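Local coordinates for protein probable thioesterase (Thermus thermophilus, PDB 1Z54) that probably hydrolyses the thioester bond of fatty acyl-CoA substrates, as a hot-dog-fold member of the 4-hydroxybenzoyl-CoA thioesterase family, at residues A[48-53]-A[117-122]; A[52-57]-A[107-112]; A[7-12]-A[71-76]; A[17-22]-A[64-69]; A[1-6]-A[34-39]. All coordinates share one frame; numbering follows the deposited sequence.

Interaction 1 (A[48-53]-A[117-122])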
# COMPACT_ATOMS: atom_id res chain seq x y z
N GLU A 48 9.17 -7.64 19.22
CA GLU A 48 9.17 -6.18 19.31
C GLU A 48 8.59 -5.70 20.65
O GLU A 48 8.89 -4.60 21.11
CB GLU A 48 8.38 -5.54 18.17
CG GLU A 48 8.94 -5.78 16.77
CD GLU A 48 8.62 -4.64 15.81
OE1 GLU A 48 7.52 -4.05 15.93
OE2 GLU A 48 9.47 -4.34 14.94
N ALA A 49 7.76 -6.54 21.26
CA ALA A 49 7.15 -6.21 22.54
C ALA A 49 8.21 -6.24 23.64
O ALA A 49 7.98 -5.74 24.74
CB ALA A 49 6.02 -7.20 22.85
N ARG A 50 9.36 -6.83 23.34
CA ARG A 50 10.47 -6.92 24.28
C ARG A 50 11.48 -5.85 23.92
O ARG A 50 12.57 -5.79 24.49
CB ARG A 50 11.15 -8.28 24.19
CG ARG A 50 10.31 -9.45 24.65
CD ARG A 50 10.91 -10.78 24.17
NE ARG A 50 12.36 -10.84 24.40
CZ ARG A 50 13.10 -11.93 24.24
NH1 ARG A 50 14.40 -11.89 24.47
NH2 ARG A 50 12.53 -13.07 23.86
N GLY A 51 11.12 -5.00 22.97
CA GLY A 51 12.02 -3.95 22.53
C GLY A 51 13.13 -4.51 21.65
O GLY A 51 14.26 -4.02 21.68
N VAL A 52 12.82 -5.54 20.87
CA VAL A 52 13.79 -6.16 19.98
C VAL A 52 13.27 -6.06 18.55
O VAL A 52 12.13 -6.40 18.27
CB VAL A 52 14.01 -7.65 20.33
CG1 VAL A 52 15.15 -8.22 19.50
CG2 VAL A 52 14.32 -7.79 21.83
N PHE A 53 14.12 -5.59 17.63
CA PHE A 53 13.70 -5.43 16.24
C PHE A 53 14.68 -6.01 15.23
O PHE A 53 15.88 -6.10 15.49
CB PHE A 53 13.50 -3.94 15.94
CG PHE A 53 12.71 -3.21 16.99
CD1 PHE A 53 11.33 -3.20 16.96
CD2 PHE A 53 13.37 -2.55 18.02
CE1 PHE A 53 10.59 -2.55 17.95
CE2 PHE A 53 12.64 -1.90 19.02
CZ PHE A 53 11.25 -1.90 18.99
N ARG A 117 23.76 -6.87 19.59
CA ARG A 117 23.77 -8.31 19.35
C ARG A 117 22.37 -8.85 19.59
O ARG A 117 21.60 -8.29 20.37
CB ARG A 117 24.74 -9.02 20.31
CG ARG A 117 26.15 -8.45 20.36
CD ARG A 117 27.05 -9.34 21.21
NE ARG A 117 26.38 -9.76 22.45
CZ ARG A 117 25.99 -8.93 23.41
NH1 ARG A 117 26.19 -7.63 23.31
NH2 ARG A 117 25.38 -9.42 24.49
N ILE A 118 22.04 -9.94 18.91
CA ILE A 118 20.74 -10.58 19.06
C ILE A 118 20.70 -11.21 20.46
O ILE A 118 21.59 -11.98 20.82
CB ILE A 118 20.55 -11.69 18.02
CG1 ILE A 118 20.57 -11.09 16.62
CG2 ILE A 118 19.26 -12.45 18.29
CD1 ILE A 118 20.58 -12.11 15.50
N PRO A 119 19.68 -10.88 21.27
CA PRO A 119 19.60 -11.47 22.61
C PRO A 119 19.76 -12.99 22.59
O PRO A 119 19.27 -13.67 21.68
CB PRO A 119 18.22 -11.01 23.12
CG PRO A 119 17.48 -10.60 21.87
CD PRO A 119 18.55 -9.98 21.02
N GLU A 120 20.43 -13.52 23.61
CA GLU A 120 20.71 -14.95 23.73
C GLU A 120 19.60 -15.93 23.40
O GLU A 120 19.78 -16.81 22.56
CB GLU A 120 21.24 -15.25 25.13
CG GLU A 120 22.58 -14.60 25.42
CD GLU A 120 23.62 -14.91 24.36
OE1 GLU A 120 23.71 -16.09 23.96
OE2 GLU A 120 24.34 -13.98 23.94
N ASP A 121 18.45 -15.80 24.06
CA ASP A 121 17.36 -16.73 23.81
C ASP A 121 16.89 -16.74 22.36
O ASP A 121 16.50 -17.79 21.85
CB ASP A 121 16.17 -16.43 24.74
CG ASP A 121 15.50 -15.12 24.42
OD1 ASP A 121 14.30 -14.98 24.74
OD2 ASP A 121 16.16 -14.21 23.86
N ILE A 122 16.93 -15.59 21.70
CA ILE A 122 16.51 -15.52 20.30
C ILE A 122 17.62 -16.08 19.40
O ILE A 122 17.35 -16.75 18.39
CB ILE A 122 16.21 -14.07 19.89
CG1 ILE A 122 15.00 -13.55 20.68
CG2 ILE A 122 15.95 -13.99 18.38
CD1 ILE A 122 14.68 -12.07 20.44
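A salt bridge carries the polar half of this contact. Arg-50 grips the carboxylate of Asp-121 end-on with two nitrogens: NH2 lies 2.7 Å from OD1 of Asp-121, and NH1 gives OD2 of the same residue a nearly straight 3.0 Å hydrogen bond (171° at the hydrogen). Both oxygens use their syn lone pairs, yet the guanidinium and carboxylate planes are 44° apart, so the NH2 partner is tilted out of the guanidinium plane while the NH1 partner stays in it. Asp-121 takes the crowded chi1 position (68°), with CG between its backbone N and carbonyl carbon. An alanine here would remove the carboxylate and would probably leave the Arg-50 guanidinium without its double grip on the start of helix 120-129. That helix has Pro-119 at its N-cap. In the other segment, Gly-51, with positive phi, is the C-prime residue of a Schellman motif closing helix 44-48 just ahead of strand 52-63 in the hot-dog fold. The apolar half lies alongside. Ile-122 CD1 sits over one guanidinium face, near its rim, and meets Val-52 CG1 tip to tip at 4.0 Å; Pro-119 CG approaches the same methyl at 4.1 Å. Val-47 backs both Val-52 and Ile-122.

Interaction 2 (A[52-57]-A[107-112])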
# COMPACT_ATOMS: atom_id res chain seq x y z
N VAL A 52 12.82 -5.54 20.87
CA VAL A 52 13.79 -6.16 19.98
C VAL A 52 13.27 -6.06 18.55
O VAL A 52 12.13 -6.40 18.27
CB VAL A 52 14.01 -7.65 20.33
CG1 VAL A 52 15.15 -8.22 19.50
CG2 VAL A 52 14.32 -7.79 21.83
N PHE A 53 14.12 -5.59 17.63
CA PHE A 53 13.70 -5.43 16.24
C PHE A 53 14.68 -6.01 15.23
O PHE A 53 15.88 -6.10 15.49
CB PHE A 53 13.50 -3.94 15.94
CG PHE A 53 12.71 -3.21 16.99
CD1 PHE A 53 11.33 -3.20 16.96
CD2 PHE A 53 13.37 -2.55 18.02
CE1 PHE A 53 10.59 -2.55 17.95
CE2 PHE A 53 12.64 -1.90 19.02
CZ PHE A 53 11.25 -1.90 18.99
N PHE A 54 14.16 -6.39 14.07
CA PHE A 54 14.96 -6.93 12.98
C PHE A 54 14.74 -6.04 11.77
O PHE A 54 14.18 -6.47 10.78
CB PHE A 54 14.53 -8.35 12.64
CG PHE A 54 14.85 -9.36 13.70
CD1 PHE A 54 14.02 -10.45 13.91
CD2 PHE A 54 16.00 -9.23 14.48
CE1 PHE A 54 14.31 -11.39 14.89
CE2 PHE A 54 16.29 -10.17 15.46
CZ PHE A 54 15.45 -11.25 15.66
N PRO A 55 15.17 -4.77 11.85
CA PRO A 55 14.97 -3.88 10.71
C PRO A 55 15.74 -4.34 9.47
O PRO A 55 16.81 -4.98 9.57
CB PRO A 55 15.47 -2.53 11.24
CG PRO A 55 16.54 -2.93 12.20
CD PRO A 55 15.89 -4.08 12.94
N VAL A 56 15.18 -4.03 8.30
CA VAL A 56 15.76 -4.38 7.01
C VAL A 56 16.85 -3.39 6.64
O VAL A 56 16.62 -2.19 6.62
CB VAL A 56 14.68 -4.35 5.90
CG1 VAL A 56 15.31 -4.62 4.53
CG2 VAL A 56 13.58 -5.36 6.21
N VAL A 57 18.05 -3.89 6.36
CA VAL A 57 19.14 -3.00 5.96
C VAL A 57 19.40 -3.14 4.47
O VAL A 57 20.01 -2.28 3.86
CB VAL A 57 20.43 -3.27 6.76
CG1 VAL A 57 20.22 -2.88 8.20
CG2 VAL A 57 20.83 -4.72 6.64
N HIS A 107 19.19 -8.20 7.60
CA HIS A 107 18.72 -7.48 8.77
C HIS A 107 19.80 -7.27 9.81
O HIS A 107 20.78 -8.02 9.89
CB HIS A 107 17.59 -8.25 9.47
CG HIS A 107 16.38 -8.49 8.62
ND1 HIS A 107 16.36 -9.41 7.60
CD2 HIS A 107 15.14 -7.96 8.68
CE1 HIS A 107 15.15 -9.45 7.07
NE2 HIS A 107 14.39 -8.58 7.70
N LEU A 108 19.62 -6.24 10.62
CA LEU A 108 20.51 -5.97 11.74
C LEU A 108 19.54 -6.17 12.89
O LEU A 108 18.33 -6.32 12.67
CB LEU A 108 21.01 -4.52 11.73
CG LEU A 108 22.20 -4.20 10.82
CD1 LEU A 108 22.58 -2.74 11.03
CD2 LEU A 108 23.39 -5.11 11.14
N CYS A 109 20.05 -6.21 14.12
CA CYS A 109 19.17 -6.38 15.26
C CYS A 109 19.20 -5.12 16.09
O CYS A 109 20.27 -4.62 16.44
CB CYS A 109 19.60 -7.58 16.12
SG CYS A 109 18.54 -7.85 17.58
N GLN A 110 18.02 -4.59 16.38
CA GLN A 110 17.92 -3.37 17.17
C GLN A 110 17.23 -3.65 18.49
O GLN A 110 16.16 -4.25 18.54
CB GLN A 110 17.14 -2.31 16.39
CG GLN A 110 17.11 -0.94 17.04
CD GLN A 110 16.38 0.08 16.19
OE1 GLN A 110 16.71 0.29 15.02
NE2 GLN A 110 15.37 0.73 16.77
N VAL A 111 17.87 -3.24 19.58
CA VAL A 111 17.31 -3.42 20.91
C VAL A 111 17.36 -2.08 21.63
O VAL A 111 18.43 -1.57 21.94
CB VAL A 111 18.09 -4.50 21.71
CG1 VAL A 111 19.57 -4.26 21.59
CG2 VAL A 111 17.69 -4.47 23.17
N GLY A 112 16.19 -1.50 21.87
CA GLY A 112 16.13 -0.22 22.55
C GLY A 112 16.82 0.89 21.78
O GLY A 112 17.77 1.52 22.26
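Strands 52-63 and 98-111 pair antiparallel at one margin of the hot-dog sheet within this chain, and this contact is the broken start of that ladder. Phe-53 and Gln-110 form a hydrogen-bonded pair: Phe-53 N lies 2.6 Å from Gln-110 O, within the carbonyl plane, and Gln-110 N reaches Phe-53 O at 2.8 Å from above that carbonyl's plane. Pro-55, which has no N-H to give, interrupts the regular pattern, and only its O carries on, accepting a long 3.3 Å bond from Leu-108 N. Val-56 and His-107 then resume as a non-hydrogen-bonded pair, with Val-56 CG2 3.6 Å from His-107 NE2. The Phe-54 ring packs on Leu-37 of helix 24-39, around which the sheet wraps in this fold. Cys-109 SG lies obliquely beside that ring, 3.9 Å from Phe-54 CE2. On the face bearing Phe-53, its ring crosses the Gln-110 amide obliquely, the planes 64° apart. Farther along, Val-57 CG1 meets Leu-108 CG at 3.5 Å, the two side chains crossing nearly at right angles.

Interaction 3 (A[7-12]-A[71-76])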
# COMPACT_ATOMS: atom_id res chain seq x y z
N ILE A 7 0.27 -17.38 0.00
CA ILE A 7 -0.31 -16.04 -0.03
C ILE A 7 -1.25 -15.88 -1.22
O ILE A 7 -0.84 -16.00 -2.37
CB ILE A 7 0.79 -14.96 -0.11
CG1 ILE A 7 1.62 -14.96 1.18
CG2 ILE A 7 0.18 -13.58 -0.33
CD1 ILE A 7 2.76 -13.94 1.19
N LYS A 8 -2.52 -15.61 -0.93
CA LYS A 8 -3.51 -15.40 -1.98
C LYS A 8 -3.38 -13.95 -2.46
O LYS A 8 -3.54 -13.01 -1.67
CB LYS A 8 -4.91 -15.65 -1.44
CG LYS A 8 -6.02 -15.50 -2.47
CD LYS A 8 -7.36 -15.89 -1.87
CE LYS A 8 -8.51 -15.65 -2.81
NZ LYS A 8 -9.80 -16.22 -2.28
N VAL A 9 -3.09 -13.77 -3.74
CA VAL A 9 -2.94 -12.42 -4.29
C VAL A 9 -4.20 -11.60 -4.09
O VAL A 9 -5.32 -12.08 -4.30
CB VAL A 9 -2.62 -12.44 -5.80
CG1 VAL A 9 -2.61 -11.00 -6.34
CG2 VAL A 9 -1.28 -13.11 -6.03
N ARG A 10 -4.02 -10.35 -3.68
CA ARG A 10 -5.14 -9.45 -3.47
C ARG A 10 -5.27 -8.51 -4.67
O ARG A 10 -4.27 -8.08 -5.25
CB ARG A 10 -4.96 -8.69 -2.15
CG ARG A 10 -5.70 -9.36 -0.99
CD ARG A 10 -4.85 -9.69 0.25
NE ARG A 10 -4.38 -8.51 0.96
CZ ARG A 10 -4.16 -8.46 2.27
NH1 ARG A 10 -3.73 -7.34 2.82
NH2 ARG A 10 -4.39 -9.52 3.04
N TYR A 11 -6.51 -8.21 -5.05
CA TYR A 11 -6.81 -7.35 -6.18
C TYR A 11 -6.04 -6.03 -6.09
O TYR A 11 -5.43 -5.58 -7.07
CB TYR A 11 -8.31 -7.05 -6.24
CG TYR A 11 -8.78 -6.53 -7.57
CD1 TYR A 11 -9.00 -7.40 -8.64
CD2 TYR A 11 -8.98 -5.16 -7.78
CE1 TYR A 11 -9.40 -6.92 -9.88
CE2 TYR A 11 -9.38 -4.67 -9.02
CZ TYR A 11 -9.58 -5.56 -10.07
OH TYR A 11 -9.95 -5.09 -11.31
N ALA A 12 -6.06 -5.42 -4.91
CA ALA A 12 -5.37 -4.15 -4.68
C ALA A 12 -3.88 -4.20 -5.00
O ALA A 12 -3.27 -3.16 -5.27
CB ALA A 12 -5.56 -3.73 -3.22
N GLU A 71 -4.64 -16.01 -8.37
CA GLU A 71 -3.67 -17.04 -8.02
C GLU A 71 -3.26 -17.00 -6.55
O GLU A 71 -3.53 -16.03 -5.84
CB GLU A 71 -2.40 -16.90 -8.87
CG GLU A 71 -2.62 -16.98 -10.37
CD GLU A 71 -1.37 -16.58 -11.15
OE1 GLU A 71 -1.35 -16.76 -12.39
OE2 GLU A 71 -0.41 -16.07 -10.54
N VAL A 72 -2.59 -18.06 -6.12
CA VAL A 72 -2.07 -18.19 -4.77
C VAL A 72 -0.59 -18.46 -4.95
O VAL A 72 -0.20 -19.27 -5.79
CB VAL A 72 -2.73 -19.36 -4.01
CG1 VAL A 72 -2.03 -19.58 -2.69
CG2 VAL A 72 -4.22 -19.06 -3.77
N VAL A 73 0.26 -17.77 -4.19
CA VAL A 73 1.70 -17.98 -4.32
C VAL A 73 2.28 -18.59 -3.07
O VAL A 73 1.76 -18.41 -1.96
CB VAL A 73 2.47 -16.66 -4.59
CG1 VAL A 73 2.08 -16.08 -5.92
CG2 VAL A 73 2.21 -15.67 -3.45
N GLU A 74 3.38 -19.31 -3.25
CA GLU A 74 4.08 -19.94 -2.15
C GLU A 74 5.43 -19.28 -1.99
O GLU A 74 6.17 -19.12 -2.97
CB GLU A 74 4.25 -21.44 -2.41
CG GLU A 74 2.95 -22.22 -2.27
CD GLU A 74 3.16 -23.72 -2.40
OE1 GLU A 74 2.21 -24.47 -2.09
OE2 GLU A 74 4.26 -24.15 -2.82
N VAL A 75 5.73 -18.88 -0.77
CA VAL A 75 7.00 -18.24 -0.47
C VAL A 75 7.80 -19.12 0.45
O VAL A 75 7.40 -19.39 1.59
CB VAL A 75 6.80 -16.88 0.19
CG1 VAL A 75 8.15 -16.20 0.38
CG2 VAL A 75 5.87 -16.02 -0.66
N ARG A 76 8.93 -19.59 -0.05
CA ARG A 76 9.82 -20.45 0.70
C ARG A 76 10.91 -19.60 1.32
O ARG A 76 11.60 -18.87 0.62
CB ARG A 76 10.42 -21.50 -0.24
CG ARG A 76 9.36 -22.38 -0.90
CD ARG A 76 9.90 -23.11 -2.13
NE ARG A 76 11.03 -23.97 -1.82
CZ ARG A 76 11.62 -24.78 -2.71
NH1 ARG A 76 12.65 -25.53 -2.35
NH2 ARG A 76 11.17 -24.82 -3.96
O HOH W 1 -5.65 -14.24 -5.90
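Strand 3-8, outermost in the antiparallel hot-dog sheet within this chain, ends here against the start of strand 72-82. Ile-7 and Val-73 form a hydrogen-bonded pair whose side chains share the face turned to helix 24-39. With Val-73 CG1 anti to the carbonyl carbon (chi1 -65°), its CG2 falls in the crowded position between backbone N and carbonyl carbon, 3.7 Å from Ile-7 CB. The extended Ile-7 side chain runs past it to cross Val-75 obliquely, CD1 to CG2 at 4.2 Å, with Tyr-28 and Ala-31 of the helix packed on Ile-7. On the other face, Lys-8 and Val-72 make a non-hydrogen-bonded pair: Val-72 CG2 lies beside the base of the lysine, 4.2 Å from Lys-8 CB. An alanine at Val-72 would remove both methyls and would probably loosen the packing against the Lys-8 stem. The lysine chain continues fully extended to a salt bridge with Asp-35 of the third subunit. Ile-7 N lies 2.7 Å from Val-73 O, and Val-73 N gives a 175° bond to Ile-7 O. Past the paired strands, Val-9 N donates to Glu-71 O at 3.1 Å, and one water donates to both Val-9 O (2.7 Å) and Glu-71 O.

Interaction 4 (A[17-22]-A[64-69])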
# COMPACT_ATOMS: atom_id res chain seq x y z
N MET A 17 -0.43 -3.13 -15.65
CA MET A 17 0.01 -4.15 -16.60
C MET A 17 -0.68 -5.49 -16.28
O MET A 17 -0.47 -6.49 -16.96
CB MET A 17 1.55 -4.28 -16.58
CG MET A 17 2.32 -3.16 -17.35
SD MET A 17 4.18 -3.31 -17.33
CE MET A 17 4.49 -4.38 -18.79
N GLY A 18 -1.51 -5.49 -15.23
CA GLY A 18 -2.24 -6.69 -14.85
C GLY A 18 -1.49 -7.74 -14.06
O GLY A 18 -1.84 -8.92 -14.10
N VAL A 19 -0.45 -7.33 -13.34
CA VAL A 19 0.33 -8.25 -12.53
C VAL A 19 0.56 -7.65 -11.14
O VAL A 19 0.25 -6.47 -10.92
CB VAL A 19 1.69 -8.55 -13.19
CG1 VAL A 19 1.48 -9.22 -14.55
CG2 VAL A 19 2.49 -7.26 -13.35
N VAL A 20 1.05 -8.45 -10.20
CA VAL A 20 1.31 -7.94 -8.86
C VAL A 20 2.42 -6.91 -9.01
O VAL A 20 3.45 -7.18 -9.63
CB VAL A 20 1.79 -9.06 -7.91
CG1 VAL A 20 2.27 -8.45 -6.60
CG2 VAL A 20 0.66 -10.06 -7.66
N HIS A 21 2.20 -5.72 -8.46
CA HIS A 21 3.21 -4.67 -8.58
C HIS A 21 4.50 -5.08 -7.88
O HIS A 21 4.47 -5.64 -6.79
CB HIS A 21 2.68 -3.36 -7.99
CG HIS A 21 3.54 -2.18 -8.31
ND1 HIS A 21 4.47 -1.68 -7.42
CD2 HIS A 21 3.62 -1.40 -9.42
CE1 HIS A 21 5.09 -0.64 -7.97
NE2 HIS A 21 4.59 -0.45 -9.18
N HIS A 22 5.63 -4.80 -8.52
CA HIS A 22 6.91 -5.20 -7.97
C HIS A 22 7.19 -4.76 -6.53
O HIS A 22 7.97 -5.41 -5.83
CB HIS A 22 8.04 -4.77 -8.90
CG HIS A 22 8.16 -3.29 -9.06
ND1 HIS A 22 9.03 -2.52 -8.31
CD2 HIS A 22 7.54 -2.43 -9.90
CE1 HIS A 22 8.93 -1.26 -8.68
NE2 HIS A 22 8.03 -1.17 -9.64
N ARG A 64 11.19 -13.11 -12.13
CA ARG A 64 11.30 -14.03 -13.27
C ARG A 64 9.99 -14.19 -14.04
O ARG A 64 9.99 -14.23 -15.28
CB ARG A 64 11.76 -15.41 -12.78
CG ARG A 64 12.99 -15.40 -11.87
CD ARG A 64 14.25 -15.06 -12.63
NE ARG A 64 15.45 -15.37 -11.86
CZ ARG A 64 16.69 -15.30 -12.33
NH1 ARG A 64 17.73 -15.60 -11.56
NH2 ARG A 64 16.90 -14.91 -13.59
N ALA A 65 8.89 -14.32 -13.31
CA ALA A 65 7.57 -14.49 -13.92
C ALA A 65 6.58 -13.81 -12.99
O ALA A 65 6.77 -13.81 -11.77
CB ALA A 65 7.23 -15.99 -14.06
N PRO A 66 5.51 -13.25 -13.54
CA PRO A 66 4.53 -12.56 -12.71
C PRO A 66 3.50 -13.40 -11.97
O PRO A 66 3.23 -14.55 -12.33
CB PRO A 66 3.86 -11.61 -13.69
CG PRO A 66 3.79 -12.46 -14.93
CD PRO A 66 5.16 -13.14 -14.97
N ALA A 67 2.95 -12.80 -10.92
CA ALA A 67 1.90 -13.41 -10.13
C ALA A 67 0.67 -12.60 -10.54
O ALA A 67 0.80 -11.44 -10.93
CB ALA A 67 2.19 -13.22 -8.64
N ARG A 68 -0.50 -13.20 -10.48
CA ARG A 68 -1.72 -12.49 -10.88
C ARG A 68 -2.87 -12.67 -9.91
O ARG A 68 -2.91 -13.63 -9.13
CB ARG A 68 -2.18 -12.97 -12.26
CG ARG A 68 -1.22 -12.66 -13.39
CD ARG A 68 -1.92 -12.81 -14.74
NE ARG A 68 -1.05 -12.42 -15.85
CZ ARG A 68 -0.03 -13.16 -16.28
NH1 ARG A 68 0.25 -14.33 -15.72
NH2 ARG A 68 0.72 -12.72 -17.28
N PHE A 69 -3.82 -11.74 -9.96
CA PHE A 69 -5.00 -11.83 -9.12
C PHE A 69 -5.73 -13.08 -9.57
O PHE A 69 -5.91 -13.31 -10.77
CB PHE A 69 -5.91 -10.62 -9.32
CG PHE A 69 -7.23 -10.75 -8.61
CD1 PHE A 69 -8.42 -10.86 -9.32
CD2 PHE A 69 -7.28 -10.80 -7.21
CE1 PHE A 69 -9.64 -11.01 -8.66
CE2 PHE A 69 -8.49 -10.95 -6.54
CZ PHE A 69 -9.67 -11.06 -7.26
O HOH W 2 -2.81 -9.80 -11.82
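Two loops of the hot-dog fold meet here, the one leading from strand 3-8 into helix 24-39 and the one joining strands 52-63 and 72-82; neither segment has regular secondary structure. The tight part centres on one backbone bond, Val-20 N to Ala-67 O at 3.1 Å, with the donor above the carbonyl plane. Just beside it, Val-20 CG2, anti to its own carbonyl carbon, meets Ala-67 CB at 3.6 Å and also touches Ala-67 O. Val-9, Tyr-25 and Tyr-28 pack on Val-20. Val-19 packs closer still: its CG1, anti to the carbonyl carbon (chi1 -62°), comes within 3.5 Å of Pro-66 CB as the two side chains cross obliquely, a spacing shorter than ordinary carbon contact. The looser side belongs to Arg-68, an exposed residue. Its chain extends from CG to NE along the carbonyl of Gly-18, with CG 3.9 Å from Gly-18 O, and no hydrogen bond joins the two. Gly-18 itself has positive phi (80°), a backbone region that favours glycine. On this side a water bridges the segments, donating to Gly-18 O at 2.6 Å and accepting from Phe-69 N at 2.9 Å.

Interaction 5 (A[1-6]-A[34-39])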
# COMPACT_ATOMS: atom_id res chain seq x y z
N MET A 1 14.51 -24.05 1.48
CA MET A 1 13.16 -24.67 1.58
C MET A 1 12.85 -25.14 3.00
O MET A 1 12.57 -26.32 3.23
CB MET A 1 13.04 -25.84 0.60
CG MET A 1 11.74 -26.62 0.72
SD MET A 1 10.29 -25.56 0.76
CE MET A 1 9.38 -26.16 -0.67
N GLU A 2 12.91 -24.22 3.96
CA GLU A 2 12.63 -24.56 5.35
C GLU A 2 11.13 -24.40 5.61
O GLU A 2 10.44 -25.38 5.89
CB GLU A 2 13.43 -23.68 6.30
CG GLU A 2 14.92 -23.99 6.34
CD GLU A 2 15.22 -25.31 7.03
OE1 GLU A 2 14.93 -25.43 8.23
OE2 GLU A 2 15.76 -26.22 6.37
N SER A 3 10.63 -23.17 5.53
CA SER A 3 9.20 -22.94 5.76
C SER A 3 8.54 -22.41 4.49
O SER A 3 9.19 -21.77 3.67
CB SER A 3 8.99 -21.93 6.89
OG SER A 3 9.23 -20.60 6.44
N VAL A 4 7.26 -22.69 4.33
CA VAL A 4 6.52 -22.23 3.16
C VAL A 4 5.29 -21.44 3.58
O VAL A 4 4.50 -21.89 4.41
CB VAL A 4 6.09 -23.41 2.27
CG1 VAL A 4 5.38 -22.89 1.03
CG2 VAL A 4 7.31 -24.24 1.88
N THR A 5 5.12 -20.27 2.99
CA THR A 5 3.99 -19.41 3.30
C THR A 5 3.12 -19.22 2.07
O THR A 5 3.58 -18.71 1.05
CB THR A 5 4.46 -18.02 3.77
OG1 THR A 5 5.40 -18.18 4.84
CG2 THR A 5 3.27 -17.19 4.25
N ARG A 6 1.86 -19.63 2.17
CA ARG A 6 0.94 -19.47 1.05
C ARG A 6 0.28 -18.09 1.12
O ARG A 6 -0.19 -17.67 2.18
CB ARG A 6 -0.13 -20.57 1.07
CG ARG A 6 0.42 -21.96 0.78
CD ARG A 6 -0.67 -23.02 0.81
NE ARG A 6 -1.73 -22.73 -0.15
CZ ARG A 6 -2.76 -23.54 -0.40
NH1 ARG A 6 -3.67 -23.18 -1.30
NH2 ARG A 6 -2.89 -24.69 0.25
N VAL A 34 7.84 -13.30 8.68
CA VAL A 34 7.08 -13.27 9.92
C VAL A 34 6.52 -14.65 10.28
O VAL A 34 6.52 -15.06 11.45
CB VAL A 34 5.93 -12.24 9.80
CG1 VAL A 34 4.86 -12.52 10.83
CG2 VAL A 34 6.49 -10.82 9.97
N ASP A 35 6.03 -15.36 9.28
CA ASP A 35 5.47 -16.69 9.46
C ASP A 35 6.60 -17.64 9.90
O ASP A 35 6.42 -18.47 10.80
CB ASP A 35 4.83 -17.15 8.15
CG ASP A 35 4.11 -18.48 8.27
OD1 ASP A 35 3.45 -18.73 9.29
OD2 ASP A 35 4.20 -19.28 7.31
N PHE A 36 7.76 -17.50 9.27
CA PHE A 36 8.93 -18.32 9.58
C PHE A 36 9.30 -18.15 11.05
O PHE A 36 9.42 -19.13 11.80
CB PHE A 36 10.09 -17.88 8.67
CG PHE A 36 11.40 -18.59 8.93
CD1 PHE A 36 12.23 -18.19 9.97
CD2 PHE A 36 11.82 -19.62 8.09
CE1 PHE A 36 13.46 -18.81 10.17
CE2 PHE A 36 13.06 -20.24 8.28
CZ PHE A 36 13.88 -19.84 9.32
N LEU A 37 9.44 -16.89 11.47
CA LEU A 37 9.78 -16.57 12.85
C LEU A 37 8.73 -17.10 13.83
O LEU A 37 9.08 -17.60 14.90
CB LEU A 37 9.94 -15.07 13.01
CG LEU A 37 11.24 -14.49 12.47
CD1 LEU A 37 11.17 -12.98 12.48
CD2 LEU A 37 12.41 -14.97 13.33
N GLU A 38 7.46 -16.98 13.48
CA GLU A 38 6.42 -17.48 14.37
C GLU A 38 6.54 -19.00 14.51
O GLU A 38 6.64 -19.53 15.61
CB GLU A 38 5.04 -17.08 13.83
CG GLU A 38 3.86 -17.72 14.55
CD GLU A 38 2.52 -17.07 14.18
OE1 GLU A 38 2.12 -16.10 14.85
OE2 GLU A 38 1.88 -17.53 13.21
N ARG A 39 6.55 -19.70 13.37
CA ARG A 39 6.65 -21.15 13.37
C ARG A 39 7.85 -21.65 14.18
O ARG A 39 7.81 -22.75 14.73
CB ARG A 39 6.73 -21.66 11.93
CG ARG A 39 5.48 -21.34 11.15
CD ARG A 39 5.66 -21.48 9.64
NE ARG A 39 5.84 -22.86 9.20
CZ ARG A 39 5.84 -23.23 7.93
NH1 ARG A 39 6.01 -24.50 7.59
NH2 ARG A 39 5.65 -22.32 6.97
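Ser-3, Arg-39 and Phe-36 lose the most surface where strand 3-6 crosses helix 34-39, their axes 8.4 Å apart and their directions 128° from each other. Ser-3 points toward the helix and serves both partners. Its OG, in the crowded position between N and the carbonyl carbon (chi1 77°), lies at the edge of the Phe-36 ring, 3.2 Å from CD2. Its CB sits over one face of the Arg-39 guanidinium, 3.4 Å from NH2 and offset toward the rim. Arg-39, bent at chi3 (69°), curls back over the strand so that the same NH2 gives a weak bond to Val-4 O at 2.8 Å, the oxygen lying at the guanidinium edge. Arg-39 NH2 also makes a long salt bridge, its hydrogen bond weak, 3.4 Å to Asp-35 OD2 one helical turn earlier. That oxygen accepts from Thr-5 OG1 at 3.0 Å through its anti lone pair, so a hydroxyl and a guanidinium converge on it; the nearby positive charge would be expected to favour the ionised carboxylate. Glu-2 CB touches the ring edge at Phe-36 CE2. Ser-3 and Phe-36 both pack on Thr-77 of the adjoining strand 72-82, while Leu-129 of helix 120-129 lies against Phe-36.

In the fold
From the N terminus, strand 3-8 meets the end of helix 24-39 in interaction 5, closing the first loop. The same strand pairs with strand 72-82 in interaction 3, which crosses interaction 5; a probable backbone hydrogen bond from Thr-5 N to Val-75 O joins them. Interaction 4, which also crosses interaction 5, ties two loops together within the span closed by interaction 3, and Val-9 packs on Val-20. Interactions 1 and 2 start from 48-57 and share Val-52 and Phe-53: interaction 2 pairs strands 52-63 and 98-111, and interaction 1 reaches on to helix 120-129. Both cross interactions 3 and 4, on the other side of the chain's centre. Phe-54 on Leu-37 connects interactions 2 and 5.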